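Local structure of beta-galactosidase (Trichoderma reesei, 3OGV) at the glycan on Asn910. The protein hydrolyses terminal non-reducing beta-D-galactose residues of beta-D-galactosides, as a retaining glycoside hydrolase of family 35. Residues are numbered along the deposited sequence; one frame, centred on the assembly and turned at random.

The glycan on Asn910. Residues 245, 284, 286-290, 335, 337, 755-757, 910, 931-939. With NAG (2-acetamido-2-deoxy-beta-D-glucopyranose), chain B; NAG (2-acetamido-2-deoxy-beta-D-glucopyranose), chain C; BMA (beta-D-mannopyranose), chain H; MAN (alpha-D-mannopyranose), chain D; MAN (alpha-D-mannopyranose), chain E; MAN (alpha-D-mannopyranose), chain F; GLC (alpha-D-glucopyranose), chain I; MAN (alpha-D-mannopyranose), chain G.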
ATOM      1  N   ASP A 245     -14.758   4.341   5.094  1.00 13.34           N
ATOM      2  CA  ASP A 245     -15.466   3.538   6.103  1.00 14.64           C
ATOM      3  C   ASP A 245     -16.032   2.288   5.391  1.00 15.69           C
ATOM      4  O   ASP A 245     -16.935   2.433   4.529  1.00 17.09           O
ATOM      5  CB  ASP A 245     -16.607   4.400   6.657  1.00 16.76           C
ATOM      6  CG  ASP A 245     -17.400   3.734   7.843  1.00 19.34           C
ATOM      7  OD1 ASP A 245     -17.230   2.618   8.050  1.00 23.04           O
ATOM      8  OD2 ASP A 245     -18.267   4.385   8.468  1.00 26.01           O
ATOM      9  N   PHE A 284      -8.118   2.820   4.283  1.00  7.90           N
ATOM     10  CA  PHE A 284      -7.467   2.590   5.613  1.00  9.43           C
ATOM     11  C   PHE A 284      -8.557   2.087   6.580  1.00  9.13           C
ATOM     12  O   PHE A 284      -9.753   2.091   6.294  1.00  9.70           O
ATOM     13  CB  PHE A 284      -6.752   3.894   6.109  1.00  8.51           C
ATOM     14  CG  PHE A 284      -7.660   5.096   6.221  1.00  7.09           C
ATOM     15  CD1 PHE A 284      -8.654   5.198   7.208  1.00  9.94           C
ATOM     16  CD2 PHE A 284      -7.472   6.164   5.352  1.00  9.14           C
ATOM     17  CE1 PHE A 284      -9.503   6.364   7.302  1.00  8.70           C
ATOM     18  CE2 PHE A 284      -8.260   7.345   5.456  1.00 11.13           C
ATOM     19  CZ  PHE A 284      -9.241   7.454   6.472  1.00 10.65           C
ATOM     20  N   PRO A 286      -9.340   1.905  11.054  1.00  7.03           N
ATOM     21  CA  PRO A 286      -8.868   2.342  12.397  1.00  8.38           C
ATOM     22  C   PRO A 286      -8.830   1.141  13.360  1.00  8.29           C
ATOM     23  O   PRO A 286      -9.429   0.112  13.150  1.00  8.88           O
ATOM     24  CB  PRO A 286      -9.956   3.341  12.849  1.00  8.25           C
ATOM     25  CG  PRO A 286     -11.253   2.769  12.197  1.00  8.59           C
ATOM     26  CD  PRO A 286     -10.749   2.278  10.797  1.00  8.94           C
ATOM     27  N   PHE A 287      -8.189   1.416  14.536  1.00  8.01           N
ATOM     28  CA  PHE A 287      -8.524   0.535  15.661  1.00  8.72           C
ATOM     29  C   PHE A 287     -10.022   0.521  15.838  1.00  7.99           C
ATOM     30  O   PHE A 287     -10.711   1.534  15.669  1.00  9.48           O
ATOM     31  CB  PHE A 287      -7.826   1.042  16.991  1.00  7.77           C
ATOM     32  CG  PHE A 287      -6.402   0.624  17.150  1.00  8.05           C
ATOM     33  CD1 PHE A 287      -6.124  -0.705  17.606  1.00  9.53           C
ATOM     34  CD2 PHE A 287      -5.300   1.476  16.878  1.00  8.59           C
ATOM     35  CE1 PHE A 287      -4.802  -1.139  17.799  1.00 10.63           C
ATOM     36  CE2 PHE A 287      -3.998   1.061  17.102  1.00  9.74           C
ATOM     37  CZ  PHE A 287      -3.724  -0.215  17.549  1.00 11.41           C
ATOM     38  N   GLY A 288     -10.540  -0.651  16.221  1.00  9.27           N
ATOM     39  CA  GLY A 288     -11.947  -0.837  16.286  1.00 10.35           C
ATOM     40  C   GLY A 288     -12.705  -0.904  14.940  1.00  9.89           C
ATOM     41  O   GLY A 288     -13.922  -0.869  14.911  1.00 11.76           O
ATOM     42  N   GLY A 289     -11.936  -1.004  13.829  1.00 10.50           N
ATOM     43  CA  GLY A 289     -12.527  -0.994  12.443  1.00  9.81           C
ATOM     44  C   GLY A 289     -13.014  -2.351  12.057  1.00 11.13           C
ATOM     45  O   GLY A 289     -13.271  -3.270  12.840  1.00 11.18           O
ATOM     46  N   TRP A 290     -13.196  -2.462  10.762  1.00  9.75           N
ATOM     47  CA  TRP A 290     -13.948  -3.577  10.149  1.00 10.28           C
ATOM     48  C   TRP A 290     -13.022  -4.685   9.679  1.00 10.21           C
ATOM     49  O   TRP A 290     -13.513  -5.770   9.306  1.00 11.96           O
ATOM     50  CB  TRP A 290     -14.804  -3.039   8.935  1.00 11.63           C
ATOM     51  CG  TRP A 290     -15.704  -1.987   9.400  1.00 12.47           C
ATOM     52  CD1 TRP A 290     -15.581  -0.624   9.233  1.00 11.80           C
ATOM     53  CD2 TRP A 290     -16.876  -2.206  10.203  1.00 12.78           C
ATOM     54  NE1 TRP A 290     -16.630   0.001   9.888  1.00 14.18           N
ATOM     55  CE2 TRP A 290     -17.402  -0.936  10.535  1.00 13.42           C
ATOM     56  CE3 TRP A 290     -17.487  -3.360  10.728  1.00 15.45           C
ATOM     57  CZ2 TRP A 290     -18.594  -0.776  11.348  1.00 17.75           C
ATOM     58  CZ3 TRP A 290     -18.657  -3.189  11.546  1.00 21.47           C
ATOM     59  CH2 TRP A 290     -19.167  -1.917  11.852  1.00 16.20           C
ATOM     60  N   HIS A 335       0.195   5.864  12.263  1.00  7.57           N
ATOM     61  CA  HIS A 335      -0.504   6.823  13.075  1.00  7.45           C
ATOM     62  C   HIS A 335      -1.558   6.207  13.956  1.00  7.98           C
ATOM     63  O   HIS A 335      -1.945   5.050  13.802  1.00  7.61           O
ATOM     64  CB  HIS A 335      -1.097   7.950  12.164  1.00  7.86           C
ATOM     65  CG  HIS A 335      -2.372   7.607  11.506  1.00  6.65           C
ATOM     66  ND1 HIS A 335      -3.318   8.538  11.273  1.00  8.99           N
ATOM     67  CD2 HIS A 335      -2.829   6.432  10.968  1.00  7.59           C
ATOM     68  CE1 HIS A 335      -4.333   7.970  10.607  1.00  9.93           C
ATOM     69  NE2 HIS A 335      -4.055   6.670  10.439  1.00  7.29           N
ATOM     70  N   GLY A 337      -4.666   6.656  14.020  1.00  7.53           N
ATOM     71  CA  GLY A 337      -5.905   6.325  13.368  1.00  8.81           C
ATOM     72  C   GLY A 337      -5.935   5.050  12.549  1.00  7.66           C
ATOM     73  O   GLY A 337      -6.914   4.815  11.824  1.00  8.46           O
ATOM     74  N   PHE A 755     -10.500   2.970  24.304  1.00 10.74           N
ATOM     75  CA  PHE A 755     -11.513   2.582  23.298  1.00 11.81           C
ATOM     76  C   PHE A 755     -11.156   3.350  22.035  1.00 10.85           C
ATOM     77  O   PHE A 755     -10.360   4.295  22.014  1.00 10.95           O
ATOM     78  CB  PHE A 755     -12.972   2.747  23.705  1.00 14.04           C
ATOM     79  CG  PHE A 755     -13.353   4.087  24.291  1.00 14.51           C
ATOM     80  CD1 PHE A 755     -13.133   4.380  25.659  1.00 14.97           C
ATOM     81  CD2 PHE A 755     -14.035   5.038  23.511  1.00 17.57           C
ATOM     82  CE1 PHE A 755     -13.536   5.574  26.209  1.00 17.18           C
ATOM     83  CE2 PHE A 755     -14.420   6.301  24.071  1.00 16.90           C
ATOM     84  CZ  PHE A 755     -14.167   6.556  25.450  1.00 17.21           C
ATOM     85  N   ASP A 756     -11.762   2.904  20.905  1.00 10.65           N
ATOM     86  CA  ASP A 756     -11.339   3.461  19.601  1.00 10.92           C
ATOM     87  C   ASP A 756     -11.506   4.980  19.540  1.00 10.73           C
ATOM     88  O   ASP A 756     -10.651   5.669  18.908  1.00 13.00           O
ATOM     89  CB  ASP A 756     -12.138   2.779  18.464  1.00 10.81           C
ATOM     90  CG  ASP A 756     -13.625   3.025  18.518  1.00 11.30           C
ATOM     91  OD1 ASP A 756     -14.226   3.424  19.545  1.00 13.00           O
ATOM     92  OD2 ASP A 756     -14.314   2.873  17.429  1.00 13.06           O
ATOM     93  N   ALA A 757     -12.516   5.519  20.205  1.00 11.50           N
ATOM     94  CA  ALA A 757     -12.808   6.956  20.102  1.00 12.69           C
ATOM     95  C   ALA A 757     -12.101   7.799  21.132  1.00 14.43           C
ATOM     96  O   ALA A 757     -12.337   9.038  21.156  1.00 17.66           O
ATOM     97  CB  ALA A 757     -14.293   7.140  20.290  1.00 13.47           C
ATOM     98  N   ASN A 910      -8.969 -14.466  20.205  1.00 14.69           N
ATOM     99  CA  ASN A 910      -9.720 -13.459  20.955  1.00 17.45           C
ATOM    100  C   ASN A 910     -10.882 -14.019  21.626  1.00 25.07           C
ATOM    101  O   ASN A 910     -12.044 -13.959  21.083  1.00 25.46           O
ATOM    102  CB  ASN A 910     -10.189 -12.297  20.084  1.00 14.82           C
ATOM    103  CG  ASN A 910     -10.820 -11.212  20.878  1.00 13.40           C
ATOM    104  OD1 ASN A 910     -10.549 -11.058  22.103  1.00 16.86           O
ATOM    105  ND2 ASN A 910     -11.626 -10.395  20.255  1.00 13.35           N
ATOM    106  N   TYR A 931      -1.203  -5.520  19.559  1.00  8.68           N
ATOM    107  CA  TYR A 931      -2.427  -6.193  19.746  1.00  7.81           C
ATOM    108  C   TYR A 931      -3.236  -5.628  20.881  1.00  8.46           C
ATOM    109  O   TYR A 931      -2.613  -5.480  21.969  1.00  9.86           O
ATOM    110  CB  TYR A 931      -2.157  -7.725  19.985  1.00  9.33           C
ATOM    111  CG  TYR A 931      -3.362  -8.551  20.204  1.00  8.81           C
ATOM    112  CD1 TYR A 931      -4.186  -8.909  19.153  1.00  9.94           C
ATOM    113  CD2 TYR A 931      -3.800  -8.924  21.496  1.00  9.80           C
ATOM    114  CE1 TYR A 931      -5.355  -9.625  19.312  1.00  9.96           C
ATOM    115  CE2 TYR A 931      -4.945  -9.673  21.676  1.00 10.79           C
ATOM    116  CZ  TYR A 931      -5.733 -10.048  20.585  1.00  9.71           C
ATOM    117  OH  TYR A 931      -6.880 -10.783  20.748  1.00 12.05           O
ATOM    118  N   VAL A 932      -4.480  -5.254  20.702  1.00  8.93           N
ATOM    119  CA  VAL A 932      -5.245  -4.599  21.780  1.00  8.47           C
ATOM    120  C   VAL A 932      -6.510  -5.425  21.929  1.00  9.34           C
ATOM    121  O   VAL A 932      -7.473  -5.344  21.165  1.00  9.96           O
ATOM    122  CB  VAL A 932      -5.546  -3.141  21.494  1.00  9.81           C
ATOM    123  CG1 VAL A 932      -6.309  -2.604  22.705  1.00 10.80           C
ATOM    124  CG2 VAL A 932      -4.206  -2.376  21.242  1.00 10.91           C
ATOM    125  N   SER A 933      -6.552  -6.264  22.983  1.00  8.97           N
ATOM    126  CA  SER A 933      -7.595  -7.322  23.054  1.00  9.87           C
ATOM    127  C   SER A 933      -8.981  -6.777  23.170  1.00 10.23           C
ATOM    128  O   SER A 933      -9.958  -7.403  22.692  1.00 11.78           O
ATOM    129  CB  SER A 933      -7.302  -8.308  24.184  1.00 10.93           C
ATOM    130  OG  SER A 933      -7.738  -7.775  25.409  1.00 11.67           O
ATOM    131  N   ASN A 934      -9.181  -5.604  23.823  1.00  9.36           N
ATOM    132  CA  ASN A 934     -10.464  -5.026  23.987  1.00  9.98           C
ATOM    133  C   ASN A 934     -10.913  -3.988  22.955  1.00  8.72           C
ATOM    134  O   ASN A 934     -12.005  -3.428  23.082  1.00 12.51           O
ATOM    135  CB  ASN A 934     -10.555  -4.391  25.417  1.00 11.21           C
ATOM    136  CG  ASN A 934      -9.563  -3.258  25.589  1.00 10.84           C
ATOM    137  OD1 ASN A 934      -8.405  -3.387  25.248  1.00 11.68           O
ATOM    138  ND2 ASN A 934     -10.049  -2.174  26.179  1.00 15.14           N
ATOM    139  N   ILE A 935     -10.088  -3.812  21.894  1.00  9.83           N
ATOM    140  CA  ILE A 935     -10.381  -2.778  20.871  1.00  9.97           C
ATOM    141  C   ILE A 935     -10.334  -3.424  19.438  1.00  8.97           C
ATOM    142  O   ILE A 935     -11.276  -3.134  18.690  1.00 10.20           O
ATOM    143  CB  ILE A 935      -9.430  -1.587  20.986  1.00  8.97           C
ATOM    144  CG1 ILE A 935      -9.613  -0.937  22.395  1.00 10.79           C
ATOM    145  CG2 ILE A 935      -9.826  -0.507  19.870  1.00 10.75           C
ATOM    146  CD1 ILE A 935      -8.714   0.339  22.586  1.00 10.42           C
ATOM    147  N   GLY A 936      -9.298  -4.173  19.117  1.00  8.92           N
ATOM    148  CA  GLY A 936      -9.250  -4.866  17.826  1.00  9.38           C
ATOM    149  C   GLY A 936      -9.030  -3.876  16.679  1.00  9.04           C
ATOM    150  O   GLY A 936      -8.649  -2.718  16.882  1.00  9.99           O
ATOM    151  N   PRO A 937      -9.145  -4.366  15.400  1.00  9.19           N
ATOM    152  CA  PRO A 937      -9.728  -5.647  15.021  1.00  9.45           C
ATOM    153  C   PRO A 937      -8.630  -6.686  14.726  1.00 10.64           C
ATOM    154  O   PRO A 937      -9.009  -7.849  14.380  1.00 12.15           O
ATOM    155  CB  PRO A 937     -10.437  -5.313  13.733  1.00  9.86           C
ATOM    156  CG  PRO A 937      -9.500  -4.244  13.059  1.00  9.17           C
ATOM    157  CD  PRO A 937      -8.927  -3.468  14.255  1.00  9.52           C
ATOM    158  N   GLN A 938      -7.351  -6.345  14.760  1.00  8.41           N
ATOM    159  CA  GLN A 938      -6.357  -7.271  14.214  1.00  9.38           C
ATOM    160  C   GLN A 938      -6.095  -8.432  15.167  1.00  9.82           C
ATOM    161  O   GLN A 938      -5.658  -8.229  16.342  1.00 10.14           O
ATOM    162  CB  GLN A 938      -5.055  -6.516  13.862  1.00  8.97           C
ATOM    163  CG  GLN A 938      -4.059  -7.420  13.117  1.00  8.54           C
ATOM    164  CD  GLN A 938      -2.925  -6.673  12.476  1.00  9.14           C
ATOM    165  OE1 GLN A 938      -2.750  -5.449  12.781  1.00  8.52           O
ATOM    166  NE2 GLN A 938      -2.125  -7.332  11.627  1.00  8.10           N
ATOM    167  N   THR A 939      -6.202  -9.645  14.640  1.00  9.28           N
ATOM    168  CA  THR A 939      -5.759 -10.858  15.347  1.00  9.62           C
ATOM    169  C   THR A 939      -4.674 -11.603  14.687  1.00  8.81           C
ATOM    170  O   THR A 939      -3.964 -12.406  15.297  1.00 11.89           O
ATOM    171  CB  THR A 939      -6.947 -11.844  15.605  1.00 11.24           C
ATOM    172  OG1 THR A 939      -7.553 -12.068  14.313  1.00 12.65           O
ATOM    173  CG2 THR A 939      -8.011 -11.258  16.586  1.00 12.02           C
TER
HETATM  174  C1  NAG B   1     -12.194  -9.245  20.832  1.00 11.39           C
HETATM  175  C2  NAG B   1     -11.915  -7.990  19.933  1.00 11.96           C
HETATM  176  C3  NAG B   1     -12.608  -6.796  20.589  1.00 12.42           C
HETATM  177  C4  NAG B   1     -14.108  -7.006  20.765  1.00 14.64           C
HETATM  178  C5  NAG B   1     -14.296  -8.355  21.582  1.00 15.49           C
HETATM  179  C6  NAG B   1     -15.759  -8.720  21.806  1.00 22.32           C
HETATM  180  C7  NAG B   1      -9.780  -8.085  18.741  1.00 11.31           C
HETATM  181  C8  NAG B   1      -8.323  -8.067  18.875  1.00 12.17           C
HETATM  182  N2  NAG B   1     -10.511  -7.826  19.832  1.00 11.50           N
HETATM  183  O3  NAG B   1     -12.438  -5.696  19.710  1.00 13.03           O
HETATM  184  O4  NAG B   1     -14.613  -5.957  21.619  1.00 15.54           O
HETATM  185  O5  NAG B   1     -13.549  -9.418  20.934  1.00 16.09           O
HETATM  186  O6  NAG B   1     -16.305  -8.865  20.536  1.00 28.43           O
HETATM  187  O7  NAG B   1     -10.385  -8.255  17.640  1.00 15.05           O
HETATM  188  C1  NAG C   2     -15.536  -5.075  20.986  1.00 14.19           C
HETATM  189  C2  NAG C   2     -16.309  -4.323  22.078  1.00 20.47           C
HETATM  190  C3  NAG C   2     -17.142  -3.166  21.538  1.00 17.10           C
HETATM  191  C4  NAG C   2     -16.249  -2.314  20.595  1.00 14.08           C
HETATM  192  C5  NAG C   2     -15.505  -3.180  19.567  1.00 13.24           C
HETATM  193  C6  NAG C   2     -14.599  -2.358  18.599  1.00 10.73           C
HETATM  194  C7  NAG C   2     -16.955  -5.688  24.048  1.00 29.98           C
HETATM  195  C8  NAG C   2     -17.985  -6.634  24.600  1.00 34.96           C
HETATM  196  N2  NAG C   2     -17.204  -5.251  22.805  1.00 25.54           N
HETATM  197  O3  NAG C   2     -17.600  -2.384  22.635  1.00 21.48           O
HETATM  198  O4  NAG C   2     -17.205  -1.492  19.945  1.00 14.68           O
HETATM  199  O5  NAG C   2     -14.722  -4.121  20.277  1.00 13.23           O
HETATM  200  O6  NAG C   2     -13.575  -1.702  19.329  1.00 11.36           O
HETATM  201  O7  NAG C   2     -15.991  -5.319  24.757  1.00 32.76           O
HETATM  202  C1  BMA H   3     -16.898  -0.112  19.891  1.00 13.68           C
HETATM  203  C2  BMA H   3     -17.848   0.586  18.904  1.00 13.74           C
HETATM  204  C3  BMA H   3     -17.472   2.062  18.902  1.00 14.23           C
HETATM  205  C4  BMA H   3     -17.354   2.692  20.303  1.00 12.28           C
HETATM  206  C5  BMA H   3     -16.539   1.760  21.279  1.00 12.96           C
HETATM  207  C6  BMA H   3     -16.672   2.227  22.735  1.00 17.29           C
HETATM  208  O2  BMA H   3     -19.198   0.481  19.404  1.00 16.32           O
HETATM  209  O3  BMA H   3     -18.357   2.925  18.126  1.00 15.39           O
HETATM  210  O4  BMA H   3     -16.721   3.987  20.258  1.00 14.67           O
HETATM  211  O5  BMA H   3     -17.059   0.431  21.203  1.00 13.58           O
HETATM  212  O6  BMA H   3     -18.081   2.416  23.044  1.00 18.27           O
HETATM  213  C1  MAN D   4     -18.111   2.940  16.714  1.00 15.37           C
HETATM  214  C2  MAN D   4     -18.676   4.291  16.240  1.00 14.35           C
HETATM  215  C3  MAN D   4     -20.199   4.288  16.370  1.00 18.49           C
HETATM  216  C4  MAN D   4     -20.756   3.071  15.686  1.00 19.85           C
HETATM  217  C5  MAN D   4     -20.142   1.722  16.074  1.00 20.78           C
HETATM  218  C6  MAN D   4     -20.428   0.652  14.927  1.00 22.54           C
HETATM  219  O2  MAN D   4     -18.407   4.498  14.867  1.00 14.63           O
HETATM  220  O3  MAN D   4     -20.741   5.536  15.939  1.00 20.73           O
HETATM  221  O4  MAN D   4     -22.168   2.996  15.842  1.00 23.83           O
HETATM  222  O5  MAN D   4     -18.687   1.787  16.071  1.00 16.16           O
HETATM  223  O6  MAN D   4     -19.998  -0.591  15.370  1.00 31.60           O
HETATM  224  C1  MAN E   5     -17.031   4.832  14.487  1.00 14.79           C
HETATM  225  C2  MAN E   5     -17.123   5.784  13.254  1.00 13.01           C
HETATM  226  C3  MAN E   5     -17.710   4.924  12.120  1.00 16.01           C
HETATM  227  C4  MAN E   5     -16.977   3.576  11.917  1.00 14.45           C
HETATM  228  C5  MAN E   5     -16.863   2.776  13.210  1.00 12.80           C
HETATM  229  C6  MAN E   5     -15.828   1.657  13.134  1.00 12.29           C
HETATM  230  O2  MAN E   5     -15.775   6.107  12.855  1.00 14.34           O
HETATM  231  O3  MAN E   5     -17.749   5.734  10.951  1.00 16.52           O
HETATM  232  O4  MAN E   5     -17.632   2.743  10.957  1.00 14.26           O
HETATM  233  O5  MAN E   5     -16.282   3.627  14.261  1.00 12.59           O
HETATM  234  O6  MAN E   5     -14.495   2.026  12.674  1.00 13.24           O
HETATM  235  C1  MAN F   6     -15.344   7.331  13.399  1.00 15.57           C
HETATM  236  C2  MAN F   6     -14.060   7.744  12.707  1.00 15.34           C
HETATM  237  C3  MAN F   6     -12.899   6.759  12.969  1.00 13.25           C
HETATM  238  C4  MAN F   6     -12.733   6.478  14.468  1.00 13.16           C
HETATM  239  C5  MAN F   6     -14.082   6.173  15.135  1.00 13.71           C
HETATM  240  C6  MAN F   6     -14.006   6.182  16.669  1.00 13.89           C
HETATM  241  O2  MAN F   6     -13.685   9.016  13.248  1.00 16.83           O
HETATM  242  O3  MAN F   6     -11.640   7.327  12.553  1.00 13.42           O
HETATM  243  O4  MAN F   6     -11.880   5.332  14.683  1.00 13.25           O
HETATM  244  O5  MAN F   6     -15.086   7.169  14.802  1.00 14.82           O
HETATM  245  O6  MAN F   6     -15.187   5.610  17.273  1.00 14.12           O
HETATM  246  C1  GLC I   7     -11.145   6.861  11.311  1.00 13.17           C
HETATM  247  C2  GLC I   7      -9.674   7.238  11.200  1.00 14.59           C
HETATM  248  C3  GLC I   7      -9.458   8.735  11.211  1.00 16.11           C
HETATM  249  C4  GLC I   7     -10.226   9.302  10.043  1.00 15.02           C
HETATM  250  C5  GLC I   7     -11.715   8.957  10.215  1.00 14.78           C
HETATM  251  C6  GLC I   7     -12.622   9.524   9.126  1.00 17.15           C
HETATM  252  O2  GLC I   7      -8.997   6.604  12.256  1.00 15.46           O
HETATM  253  O3  GLC I   7      -8.054   8.987  11.038  1.00 21.16           O
HETATM  254  O4  GLC I   7     -10.108  10.735  10.080  1.00 19.53           O
HETATM  255  O5  GLC I   7     -11.797   7.573  10.267  1.00 14.58           O
HETATM  256  O6  GLC I   7     -12.224   8.934   7.896  1.00 17.50           O
HETATM  257  C1  MAN G   8     -18.556   2.143  24.325  1.00 28.20           C
HETATM  258  C2  MAN G   8     -20.038   2.450  24.336  1.00 27.94           C
HETATM  259  C3  MAN G   8     -20.377   3.931  24.114  1.00 29.74           C
HETATM  260  C4  MAN G   8     -19.537   4.775  25.093  1.00 35.09           C
HETATM  261  C5  MAN G   8     -18.055   4.424  24.877  1.00 31.09           C
HETATM  262  C6  MAN G   8     -17.207   5.134  25.956  1.00 35.87           C
HETATM  263  O2  MAN G   8     -20.547   2.010  25.587  1.00 36.05           O
HETATM  264  O3  MAN G   8     -21.821   4.073  24.269  1.00 32.81           O
HETATM  265  O4  MAN G   8     -19.672   6.203  25.060  1.00 40.60           O
HETATM  266  O5  MAN G   8     -17.903   3.051  25.146  1.00 29.48           O
HETATM  267  O6  MAN G   8     -17.644   4.959  27.299  1.00 37.64           O
HETATM  268  O   HOH W   1     -13.083   2.803  14.971  1.00 11.09           O
HETATM  269  O   HOH W   2     -13.287   0.455  21.074  1.00 13.46           O
HETATM  270  O   HOH W   3      -9.695   5.656  16.237  1.00 14.62           O
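An N-linked, glucose-capped high-mannose glycan runs from Asn910 across loops of distant parts of the chain, its longer arm ending beside Phe284 and Gly337. Asn910 holds CG anti to its backbone N (chi1 -174°), and its amide ND2 is bonded to C1 of NAG (chain B), 1.4 Å. The acetamido group of this sugar turns inward: N2 donates to Ser933 O from above the carbonyl plane, while methyl C8 lies 3.4 Å from Tyr931 CE1, with Thr939 CG2 also near. Ile935 O accepts O6 of NAG (chain C) on a lone pair in its carbonyl plane, 2.8 Å.

Asp756 links the branching BMA to MAN (chain F) of the longer arm. From CB, chi1 63° sets CG in the crowded position between backbone N and carbonyl carbon, where CG packs against C6 of MAN (chain F). At the tip the two oxygens diverge: OD1 takes BMA O4 on its syn lone pair at 2.7 Å, while OD2 accepts a weak bond from O6 of MAN (chain F) and holds water 1. That water also binds Phe287 O, O6 of MAN (chain E) and O4 of MAN (chain F), tying two mannoses to two loops. Phe755 presents a ring face to C6 of the poorly ordered MAN (chain G).

Farther out, Asp245 spans two hydroxyls of MAN (chain E), O3 reaching OD2 at 2.9 Å from well above the carboxylate plane. O4 donates to OD1, also from above that plane, and accepts from Trp290 NE1 in the ring plane at 3.1 Å (148° at H), so two bonds from neighbouring directions fix it. The terminal GLC gives O2 to Gly337 O at 2.8 Å, on an in-plane lone pair, and sets O6 at the edge of the Phe284 ring. By touching segments far apart in sequence, the glycan may brace the enzyme surface and stabilise the packing of its domains.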